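Local coordinates for protein cyclopropane mycolic acid synthase MmaA2 (Mycobacterium tuberculosis, PDB 1TPY) that converts a distal double bond of alpha-mycolic acids into a cis-cyclopropane ring, using S-adenosyl-L-methionine as methylene donor, and also serves the synthesis of cis-cyclopropanated methoxymycolates, at residues T170-R174 against Q175-D179; E212-S215 against A216-G219; P230-A233 against R234-L238; E245-S248 against E249-I253. All coordinates share one frame; numbering follows the deposited sequence.

Contact 1: T170-R174 against Q175-D179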
loop_
_atom_site.group_PDB
_atom_site.type_symbol
_atom_site.label_atom_id
_atom_site.label_comp_id
_atom_site.label_asym_id
_atom_site.label_seq_id
_atom_site.Cartn_x
_atom_site.Cartn_y
_atom_site.Cartn_z
ATOM N N THR A 170 0.810 1.298 -10.345
ATOM C CA THR A 170 0.415 2.146 -11.455
ATOM C C THR A 170 0.155 1.230 -12.636
ATOM O O THR A 170 0.874 0.252 -12.850
ATOM C CB THR A 170 1.509 3.167 -11.839
ATOM O OG1 THR A 170 2.717 2.475 -12.162
ATOM C CG2 THR A 170 1.777 4.130 -10.692
ATOM N N GLY A 171 -0.898 1.525 -13.384
ATOM C CA GLY A 171 -1.207 0.719 -14.541
ATOM C C GLY A 171 -0.678 1.453 -15.754
ATOM O O GLY A 171 -0.626 2.684 -15.765
ATOM N N LEU A 172 -0.249 0.710 -16.762
ATOM C CA LEU A 172 0.241 1.332 -17.979
ATOM C C LEU A 172 -0.964 1.854 -18.743
ATOM O O LEU A 172 -2.048 1.287 -18.652
ATOM C CB LEU A 172 0.962 0.312 -18.862
ATOM C CG LEU A 172 2.450 0.047 -18.656
ATOM C CD1 LEU A 172 2.711 -0.540 -17.273
ATOM C CD2 LEU A 172 2.918 -0.904 -19.751
ATOM N N THR A 173 -0.780 2.936 -19.485
ATOM C CA THR A 173 -1.864 3.464 -20.295
ATOM C C THR A 173 -1.993 2.462 -21.438
ATOM O O THR A 173 -1.143 1.582 -21.591
ATOM C CB THR A 173 -1.510 4.841 -20.880
ATOM O OG1 THR A 173 -0.316 4.733 -21.671
ATOM C CG2 THR A 173 -1.277 5.855 -19.754
ATOM N N ARG A 174 -3.045 2.584 -22.238
ATOM C CA ARG A 174 -3.226 1.669 -23.355
ATOM C C ARG A 174 -2.070 1.843 -24.337
ATOM O O ARG A 174 -1.597 0.878 -24.931
ATOM C CB ARG A 174 -4.556 1.942 -24.058
ATOM C CG ARG A 174 -5.783 1.761 -23.167
ATOM C CD ARG A 174 -7.052 2.304 -23.831
ATOM N NE ARG A 174 -7.455 1.524 -24.999
ATOM C CZ ARG A 174 -7.857 0.257 -24.949
ATOM N NH1 ARG A 174 -8.204 -0.374 -26.062
ATOM N NH2 ARG A 174 -7.918 -0.378 -23.786
ATOM N N GLN A 175 -1.607 3.078 -24.493
ATOM C CA GLN A 175 -0.518 3.356 -25.423
ATOM C C GLN A 175 0.788 2.749 -24.929
ATOM O O GLN A 175 1.566 2.221 -25.720
ATOM C CB GLN A 175 -0.358 4.870 -25.635
ATOM C CG GLN A 175 0.716 5.261 -26.668
ATOM C CD GLN A 175 0.486 4.625 -28.037
ATOM O OE1 GLN A 175 1.371 3.970 -28.587
ATOM N NE2 GLN A 175 -0.706 4.815 -28.590
ATOM N N GLN A 176 1.036 2.821 -23.626
ATOM C CA GLN A 176 2.264 2.256 -23.082
ATOM C C GLN A 176 2.270 0.749 -23.316
ATOM O O GLN A 176 3.303 0.174 -23.655
ATOM C CB GLN A 176 2.400 2.583 -21.593
ATOM C CG GLN A 176 2.550 4.084 -21.318
ATOM C CD GLN A 176 2.633 4.418 -19.832
ATOM O OE1 GLN A 176 1.905 3.859 -19.015
ATOM N NE2 GLN A 176 3.516 5.343 -19.484
ATOM N N MET A 177 1.114 0.113 -23.152
ATOM C CA MET A 177 1.015 -1.319 -23.387
ATOM C C MET A 177 1.367 -1.606 -24.843
ATOM O O MET A 177 2.112 -2.537 -25.139
ATOM C CB MET A 177 -0.399 -1.827 -23.090
ATOM C CG MET A 177 -0.710 -1.972 -21.610
ATOM S SD MET A 177 -2.307 -2.758 -21.329
ATOM C CE MET A 177 -3.242 -1.401 -20.630
ATOM N N VAL A 178 0.834 -0.794 -25.753
ATOM C CA VAL A 178 1.113 -0.981 -27.168
ATOM C C VAL A 178 2.612 -0.806 -27.395
ATOM O O VAL A 178 3.236 -1.608 -28.089
ATOM C CB VAL A 178 0.323 0.026 -28.038
ATOM C CG1 VAL A 178 0.783 -0.059 -29.481
ATOM C CG2 VAL A 178 -1.166 -0.271 -27.953
ATOM N N ASP A 179 3.181 0.238 -26.798
ATOM C CA ASP A 179 4.610 0.508 -26.922
ATOM C C ASP A 179 5.404 -0.722 -26.469
ATOM O O ASP A 179 6.385 -1.108 -27.101
ATOM C CB ASP A 179 5.012 1.710 -26.052
ATOM C CG ASP A 179 4.391 3.021 -26.520
ATOM O OD1 ASP A 179 4.391 3.995 -25.728
ATOM O OD2 ASP A 179 3.918 3.081 -27.677
HETATM O O HOH W 1 1.268 4.533 -16.360
#

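Contact 2: E212-S215 against A216-G219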
loop_
_atom_site.group_PDB
_atom_site.type_symbol
_atom_site.label_atom_id
_atom_site.label_comp_id
_atom_site.label_asym_id
_atom_site.label_seq_id
_atom_site.Cartn_x
_atom_site.Cartn_y
_atom_site.Cartn_z
ATOM N N GLU A 212 1.350 12.182 -11.559
ATOM C CA GLU A 212 2.165 13.362 -11.858
ATOM C C GLU A 212 1.316 14.608 -12.061
ATOM O O GLU A 212 1.523 15.626 -11.410
ATOM C CB GLU A 212 3.004 13.143 -13.121
ATOM C CG GLU A 212 3.920 11.937 -13.070
ATOM C CD GLU A 212 4.715 11.769 -14.356
ATOM O OE1 GLU A 212 4.107 11.818 -15.452
ATOM O OE2 GLU A 212 5.943 11.582 -14.272
ATOM N N GLU A 213 0.364 14.519 -12.982
ATOM C CA GLU A 213 -0.503 15.638 -13.297
ATOM C C GLU A 213 -1.328 16.139 -12.117
ATOM O O GLU A 213 -1.342 17.335 -11.839
ATOM C CB GLU A 213 -1.426 15.260 -14.456
ATOM C CG GLU A 213 -0.676 14.965 -15.746
ATOM C CD GLU A 213 -1.606 14.592 -16.878
ATOM O OE1 GLU A 213 -2.837 14.587 -16.661
ATOM O OE2 GLU A 213 -1.110 14.305 -17.984
ATOM N N GLN A 214 -2.014 15.230 -11.430
ATOM C CA GLN A 214 -2.843 15.604 -10.287
ATOM C C GLN A 214 -2.028 16.192 -9.143
ATOM O O GLN A 214 -2.430 17.178 -8.532
ATOM C CB GLN A 214 -3.620 14.393 -9.775
ATOM C CG GLN A 214 -4.721 13.897 -10.705
ATOM C CD GLN A 214 -5.922 14.834 -10.769
ATOM O OE1 GLN A 214 -6.959 14.482 -11.331
ATOM N NE2 GLN A 214 -5.788 16.030 -10.193
ATOM N N SER A 215 -0.878 15.596 -8.855
ATOM C CA SER A 215 -0.047 16.093 -7.768
ATOM C C SER A 215 0.619 17.408 -8.149
ATOM O O SER A 215 0.932 18.222 -7.281
ATOM C CB SER A 215 1.016 15.059 -7.381
ATOM O OG SER A 215 1.952 14.861 -8.424
ATOM N N ALA A 216 0.838 17.617 -9.444
ATOM C CA ALA A 216 1.466 18.856 -9.899
ATOM C C ALA A 216 0.473 20.005 -9.790
ATOM O O ALA A 216 0.847 21.129 -9.463
ATOM C CB ALA A 216 1.944 18.719 -11.339
ATOM N N LYS A 217 -0.793 19.710 -10.067
ATOM C CA LYS A 217 -1.845 20.715 -9.998
ATOM C C LYS A 217 -1.964 21.261 -8.583
ATOM O O LYS A 217 -2.194 22.457 -8.386
ATOM C CB LYS A 217 -3.183 20.116 -10.446
ATOM C CG LYS A 217 -3.226 19.785 -11.934
ATOM C CD LYS A 217 -4.560 19.192 -12.349
ATOM C CE LYS A 217 -4.559 18.846 -13.837
ATOM N NZ LYS A 217 -5.752 18.047 -14.237
ATOM N N THR A 218 -1.789 20.377 -7.607
ATOM C CA THR A 218 -1.878 20.737 -6.200
ATOM C C THR A 218 -0.667 21.541 -5.721
ATOM O O THR A 218 -0.735 22.228 -4.705
ATOM C CB THR A 218 -2.009 19.475 -5.321
ATOM O OG1 THR A 218 -3.095 18.672 -5.804
ATOM C CG2 THR A 218 -2.283 19.861 -3.873
ATOM N N GLY A 219 0.443 21.445 -6.445
ATOM C CA GLY A 219 1.631 22.183 -6.059
ATOM C C GLY A 219 2.818 21.326 -5.658
ATOM O O GLY A 219 3.839 21.861 -5.215
HETATM O O HOH W 2 -5.256 16.666 -16.485
#

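Contact 3: P230-A233 against R234-L238. With 16A (cetyl-trimethyl-ammonium), chain D; CO3 (carbonate ion), chain B.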
loop_
_atom_site.group_PDB
_atom_site.type_symbol
_atom_site.label_atom_id
_atom_site.label_comp_id
_atom_site.label_asym_id
_atom_site.label_seq_id
_atom_site.Cartn_x
_atom_site.Cartn_y
_atom_site.Cartn_z
ATOM N N PRO A 230 9.904 -5.331 -11.038
ATOM C CA PRO A 230 10.427 -6.698 -10.934
ATOM C C PRO A 230 10.292 -7.302 -9.540
ATOM O O PRO A 230 10.229 -8.521 -9.381
ATOM C CB PRO A 230 11.884 -6.535 -11.363
ATOM C CG PRO A 230 12.214 -5.163 -10.879
ATOM C CD PRO A 230 10.997 -4.382 -11.316
ATOM N N HIS A 231 10.243 -6.438 -8.535
ATOM C CA HIS A 231 10.123 -6.875 -7.153
ATOM C C HIS A 231 8.723 -7.358 -6.781
ATOM O O HIS A 231 8.573 -8.193 -5.894
ATOM C CB HIS A 231 10.530 -5.734 -6.223
ATOM C CG HIS A 231 11.963 -5.327 -6.368
ATOM N ND1 HIS A 231 12.991 -5.990 -5.734
ATOM C CD2 HIS A 231 12.542 -4.343 -7.096
ATOM C CE1 HIS A 231 14.143 -5.432 -6.062
ATOM N NE2 HIS A 231 13.898 -4.431 -6.888
ATOM N N TYR A 232 7.697 -6.847 -7.452
ATOM C CA TYR A 232 6.342 -7.256 -7.111
ATOM C C TYR A 232 6.004 -8.673 -7.556
ATOM O O TYR A 232 5.325 -9.404 -6.834
ATOM C CB TYR A 232 5.305 -6.278 -7.675
ATOM C CG TYR A 232 4.243 -5.931 -6.658
ATOM C CD1 TYR A 232 3.886 -6.843 -5.668
ATOM C CD2 TYR A 232 3.626 -4.684 -6.654
ATOM C CE1 TYR A 232 2.954 -6.527 -4.695
ATOM C CE2 TYR A 232 2.682 -4.356 -5.680
ATOM C CZ TYR A 232 2.358 -5.286 -4.702
ATOM O OH TYR A 232 1.456 -4.974 -3.715
ATOM N N ALA A 233 6.475 -9.068 -8.736
ATOM C CA ALA A 233 6.210 -10.413 -9.226
ATOM C C ALA A 233 6.750 -11.397 -8.199
ATOM O O ALA A 233 6.073 -12.353 -7.807
ATOM C CB ALA A 233 6.886 -10.626 -10.574
ATOM N N ARG A 234 7.973 -11.142 -7.750
ATOM C CA ARG A 234 8.611 -11.995 -6.758
ATOM C C ARG A 234 7.883 -11.922 -5.419
ATOM O O ARG A 234 7.693 -12.945 -4.751
ATOM C CB ARG A 234 10.070 -11.594 -6.566
ATOM C CG ARG A 234 10.798 -12.537 -5.647
ATOM C CD ARG A 234 12.270 -12.231 -5.576
ATOM N NE ARG A 234 12.920 -13.137 -4.640
ATOM C CZ ARG A 234 14.186 -13.028 -4.255
ATOM N NH1 ARG A 234 14.945 -12.049 -4.734
ATOM N NH2 ARG A 234 14.687 -13.886 -3.378
ATOM N N THR A 235 7.490 -10.715 -5.017
ATOM C CA THR A 235 6.773 -10.559 -3.758
ATOM C C THR A 235 5.511 -11.407 -3.858
ATOM O O THR A 235 5.190 -12.173 -2.957
ATOM C CB THR A 235 6.372 -9.090 -3.501
ATOM O OG1 THR A 235 7.551 -8.285 -3.375
ATOM C CG2 THR A 235 5.544 -8.979 -2.217
ATOM N N LEU A 236 4.812 -11.274 -4.976
ATOM C CA LEU A 236 3.586 -12.016 -5.213
ATOM C C LEU A 236 3.793 -13.531 -5.244
ATOM O O LEU A 236 2.952 -14.278 -4.741
ATOM C CB LEU A 236 2.937 -11.524 -6.510
ATOM C CG LEU A 236 2.212 -10.180 -6.333
ATOM C CD1 LEU A 236 1.910 -9.535 -7.668
ATOM C CD2 LEU A 236 0.929 -10.417 -5.557
ATOM N N ASP A 237 4.904 -13.984 -5.827
ATOM C CA ASP A 237 5.196 -15.416 -5.885
ATOM C C ASP A 237 5.370 -15.936 -4.460
ATOM O O ASP A 237 4.853 -16.998 -4.102
ATOM C CB ASP A 237 6.492 -15.701 -6.667
ATOM C CG ASP A 237 6.381 -15.372 -8.151
ATOM O OD1 ASP A 237 5.275 -15.482 -8.712
ATOM O OD2 ASP A 237 7.416 -15.023 -8.758
ATOM N N LEU A 238 6.111 -15.184 -3.652
ATOM C CA LEU A 238 6.363 -15.575 -2.273
ATOM C C LEU A 238 5.071 -15.649 -1.459
ATOM O O LEU A 238 4.880 -16.585 -0.678
ATOM C CB LEU A 238 7.371 -14.609 -1.639
ATOM C CG LEU A 238 8.786 -14.765 -2.213
ATOM C CD1 LEU A 238 9.628 -13.571 -1.850
ATOM C CD2 LEU A 238 9.424 -16.046 -1.684
HETATM C C1 16A D . -0.797 -7.388 -4.836
HETATM C C2 16A D . -1.971 -6.658 -5.488
HETATM C C3 16A D . -1.713 -6.463 -6.991
HETATM C C4 16A D . -2.824 -5.763 -7.762
HETATM C C5 16A D . -2.418 -5.648 -9.240
HETATM C C6 16A D . -3.440 -4.958 -10.158
HETATM C C7 16A D . -4.821 -5.627 -10.370
HETATM C C8 16A D . -5.986 -4.743 -10.879
HETATM C C9 16A D . -6.251 -3.417 -10.127
HETATM C C10 16A D . -6.691 -3.536 -8.649
HETATM C C11 16A D . -6.505 -2.268 -7.778
HETATM C C12 16A D . -6.524 -2.506 -6.260
HETATM C C13 16A D . -5.113 -2.515 -5.661
HETATM C C14 16A D . -5.140 -2.849 -4.171
HETATM C C15 16A D . -3.687 -3.099 -3.735
HETATM C C16 16A D . -3.704 -3.588 -2.273
HETATM N N1 16A D . -2.503 -4.002 -1.427
HETATM C C17 16A D . -2.531 -4.491 -0.176
HETATM C C18 16A D . -1.645 -5.003 -2.170
HETATM C C19 16A D . -1.607 -2.797 -1.246
HETATM C C CO3 B . 1.548 -1.585 -3.591
HETATM O O1 CO3 B . 2.919 -2.131 -3.377
HETATM O O2 CO3 B . 0.482 -2.412 -3.581
HETATM O O3 CO3 B . 1.373 -0.256 -3.804
#

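Contact 4: E245-S248 against E249-I253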
loop_
_atom_site.group_PDB
_atom_site.type_symbol
_atom_site.label_atom_id
_atom_site.label_comp_id
_atom_site.label_asym_id
_atom_site.label_seq_id
_atom_site.Cartn_x
_atom_site.Cartn_y
_atom_site.Cartn_z
ATOM N N GLU A 245 1.485 -23.230 0.742
ATOM C CA GLU A 245 2.077 -24.088 1.753
ATOM C C GLU A 245 1.128 -24.240 2.945
ATOM O O GLU A 245 1.228 -25.207 3.703
ATOM C CB GLU A 245 3.420 -23.526 2.210
ATOM C CG GLU A 245 4.542 -23.700 1.196
ATOM C CD GLU A 245 4.698 -25.144 0.746
ATOM O OE1 GLU A 245 3.972 -25.574 -0.178
ATOM O OE2 GLU A 245 5.542 -25.857 1.328
ATOM N N HIS A 246 0.203 -23.292 3.093
ATOM C CA HIS A 246 -0.774 -23.314 4.179
ATOM C C HIS A 246 -2.184 -23.626 3.689
ATOM O O HIS A 246 -3.169 -23.222 4.318
ATOM C CB HIS A 246 -0.794 -21.966 4.912
ATOM C CG HIS A 246 0.464 -21.670 5.664
ATOM N ND1 HIS A 246 1.645 -21.339 5.037
ATOM C CD2 HIS A 246 0.738 -21.707 6.991
ATOM C CE1 HIS A 246 2.595 -21.187 5.945
ATOM N NE2 HIS A 246 2.070 -21.405 7.138
ATOM N N LYS A 247 -2.282 -24.347 2.576
ATOM C CA LYS A 247 -3.580 -24.687 2.004
ATOM C C LYS A 247 -4.580 -25.220 3.018
ATOM O O LYS A 247 -5.686 -24.696 3.131
ATOM C CB LYS A 247 -3.420 -25.698 0.862
ATOM C CG LYS A 247 -4.747 -26.151 0.254
ATOM C CD LYS A 247 -4.538 -26.796 -1.113
ATOM C CE LYS A 247 -5.765 -27.563 -1.572
ATOM N NZ LYS A 247 -7.006 -26.739 -1.504
ATOM N N SER A 248 -4.198 -26.252 3.764
ATOM C CA SER A 248 -5.108 -26.829 4.752
ATOM C C SER A 248 -5.491 -25.823 5.837
ATOM O O SER A 248 -6.658 -25.737 6.216
ATOM C CB SER A 248 -4.496 -28.094 5.374
ATOM O OG SER A 248 -3.181 -27.857 5.843
ATOM N N GLU A 249 -4.519 -25.056 6.329
ATOM C CA GLU A 249 -4.793 -24.048 7.356
ATOM C C GLU A 249 -5.769 -23.010 6.797
ATOM O O GLU A 249 -6.710 -22.584 7.481
ATOM C CB GLU A 249 -3.502 -23.339 7.797
ATOM C CG GLU A 249 -2.480 -24.221 8.514
ATOM C CD GLU A 249 -1.810 -25.225 7.585
ATOM O OE1 GLU A 249 -1.022 -26.060 8.076
ATOM O OE2 GLU A 249 -2.066 -25.179 6.363
ATOM N N ALA A 250 -5.543 -22.613 5.546
ATOM C CA ALA A 250 -6.396 -21.631 4.881
ATOM C C ALA A 250 -7.836 -22.133 4.811
ATOM O O ALA A 250 -8.776 -21.403 5.127
ATOM C CB ALA A 250 -5.873 -21.354 3.477
ATOM N N ILE A 251 -7.999 -23.383 4.392
ATOM C CA ILE A 251 -9.317 -23.991 4.285
ATOM C C ILE A 251 -10.009 -24.064 5.646
ATOM O O ILE A 251 -11.218 -23.859 5.747
ATOM C CB ILE A 251 -9.216 -25.412 3.682
ATOM C CG1 ILE A 251 -8.791 -25.310 2.215
ATOM C CG2 ILE A 251 -10.548 -26.148 3.830
ATOM C CD1 ILE A 251 -8.727 -26.638 1.486
ATOM N N ALA A 252 -9.241 -24.353 6.690
ATOM C CA ALA A 252 -9.788 -24.449 8.042
ATOM C C ALA A 252 -10.260 -23.091 8.551
ATOM O O ALA A 252 -11.378 -22.963 9.053
ATOM C CB ALA A 252 -8.739 -25.023 8.994
ATOM N N ILE A 253 -9.397 -22.086 8.424
ATOM C CA ILE A 253 -9.703 -20.732 8.875
ATOM C C ILE A 253 -10.833 -20.099 8.073
ATOM O O ILE A 253 -11.662 -19.369 8.618
ATOM C CB ILE A 253 -8.467 -19.817 8.764
ATOM C CG1 ILE A 253 -7.381 -20.301 9.723
ATOM C CG2 ILE A 253 -8.851 -18.373 9.071
ATOM C CD1 ILE A 253 -6.105 -19.500 9.648
#

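Contact 1: T170-R174 against Q175-D179
Thr173 and Gln176 grip each other reciprocally, each side chain taking the backbone N-H of the other. Gln176 N donates to Thr173 OG1 at 3.1 Å, and Thr173 N donates to Gln176 OE1 at 2.9 Å with an N-H...O angle of 161°. The second donor stands 26° off the plane of the Gln176 carbonyl. Two torsions set this up: Thr173 holds OG1 between its own backbone N and carbonyl carbon (chi1 58°), facing the first turn of the helix, while the Gln176 chain runs out extended and carries OE1 back to the residue before the helix. The side chains pass at a slant, with Gln176 CG only 3.0 Å from Thr173 OG1, so the packing here is close. This is a capping box, with Thr173 as N-cap of helix 174-179, and it marks the start of the helix, two residues after strand 163-171 ends. A backbone bond from Met177 N to Thr173 O closes the first turn. The apolar side of the turn is less intimate: Leu172 CB meets Met177 CG at 3.9 Å, and Met177 CE, swung round by the bend at chi3, rests 3.5 Å from Leu172 O. The Met177 side chain also touches Tyr277. Toward solvent the contact loosens further. A water donates to both Gly171 O and Gln176 OE1, the latter at 2.8 Å, linking the strand end to the cap, and the exposed Arg174 and Val178 are joined chiefly by the backbone bond from Val178 N to Arg174 O, with Val178 CG2 lying near the same oxygen.

Contact 2: E212-S215 against A216-G219
With CG anti to its carbonyl carbon (chi1 -69°) and every later torsion near 180°, Lys217 stretches back along the helix over Glu213, one turn earlier. Its CG lies 3.1 Å from Glu213 O, the oxygen that also accepts from Lys217 N. The charged ends do not touch, since Glu213 OE1 and Lys217 NZ stand 5.1 Å apart; a water bridges them, accepting from Lys217 NZ at 2.7 Å and donating to Glu213 OE1 at 3.2 Å. Gln214 is bent at chi2 (-71°), and its NE2 comes up to Lys217 CD at 4.0 Å. Ala216 N bonds to Glu212 O at 2.9 Å, but the turn then slackens: Thr218 N reaches Gln214 O only weakly. Gly219 ends the helix in a Schellman motif, with positive phi (116°) and two bonds back into the last turn, a weak one to Ser215 O and one of 3.1 Å from Gly219 N to Ala216 O. Ser215 OG turns back to Val211 O within helix 208-218. On that inner side Ser215 and Thr218 pack against Phe151 of helix 147-157, which Gln214 also meets at Ala148, and strand 221-227 follows just after Gly219.

Contact 3: P230-A233 against R234-L238
Tyr232 and Leu236, one turn apart, meet beside the bound cetyl-trimethyl-ammonium, whose long chain is consistent with a lipid-binding pocket; Leu236 CG approaches the ring obliquely, 3.8 Å from Tyr232 CD1. The tyrosine has an unusual chi1 of -135°, away from the staggered positions, which carries its hydroxyl out to the carbonate ion: OH donates to CO3 O2 at 2.7 Å, with that oxygen in the plane of the ring at its edge. The ion, probably from the crystallisation liquor, is also held by His167 NE2 and Cys35 N. Tyr232 OH is 3.5 Å from C18 of the ligand's head group, and Leu236 CD2 lies 3.6 Å from C1, at the far end of its tail. Thr235 swings OG1 beside its own backbone N (chi1 -63°) and donates to His231 O at 2.7 Å from above the carbonyl plane (39° out of it), with Thr235 N donating from the opposite face. OG1 also bonds to Ala36 N, and Arg234 NH2 reaches Glu41 O. Helix 229-245 is thus held between two sides: Thr235 and Leu238 lean on helix 45-57, while Leu236 packs on Cys269, the probable active-site residue, and Phe273 of helix 256-275, where Asp237 forms a salt bridge with Arg274.

Contact 4: E245-S248 against E249-I253
Ser248 and Glu249 join side chains in the first turn of helix 247-253, just after His246, which occupies the N-cap position and is also where helix 229-245 ends: the short segment is a helix-to-helix junction. Among polar side-chain contacts, Ser248 OG donates to Glu249 OE2 at 2.9 Å. Glu249, bent at chi2 (71°), folds its carboxylate back toward the start of the helix, and the serine hydroxyl meets OE2 from well above the carboxylate plane, 57° out of it. The same OE2 lies 3.0 Å from His246 O, two acceptors facing each other without a bond. The His246 ring itself is tied by ND1 to Ala242 O in the preceding helix.

Backbone bonds form the second group. Ala250 N donates to His246 O at 2.7 Å, nearly in line with its carbonyl bond, and the bonds from Ile251 N to Lys247 O, at 2.9 Å, and from Ala252 N to Ser248 O, at 3.0 Å, continue the helical pattern.

Van der Waals packing is the third. Lys247 and Ile251 run alongside each other in the same direction, both near helix 256-275; Lys247 touches Tyr259 and its amine forms long, weak ion pairs with Glu256 and Glu260. The buried Ala250 touches Tyr259 and also Phe22 of helix 20-24, while Leu25 borders His246 and Glu249. The bend of Lys247 at chi4 (52°) leaves NZ 3.5 Å from Ile251 CD1.

In the fold
All four contacts are local and lie in series along the chain, so none encloses or crosses another. Contact 1 comes first, closing the turn by which strand 163-171 leaves the sheet for helix 174-179. Contact 2 follows at the end of helix 208-218, before edge strand 221-227; its nearest atoms are about 8 Å from those of contact 1. That strand leads into helix 229-245, where contact 3 borders the pocket that holds the cetyl-trimethyl-ammonium. Contact 4 then forms the first turns of the next helix, 247-253, with nearest atoms about 7 Å from contact 3. Contacts 2 and 4 lie on opposite sides of the chain's centre, their centres 44 Å apart.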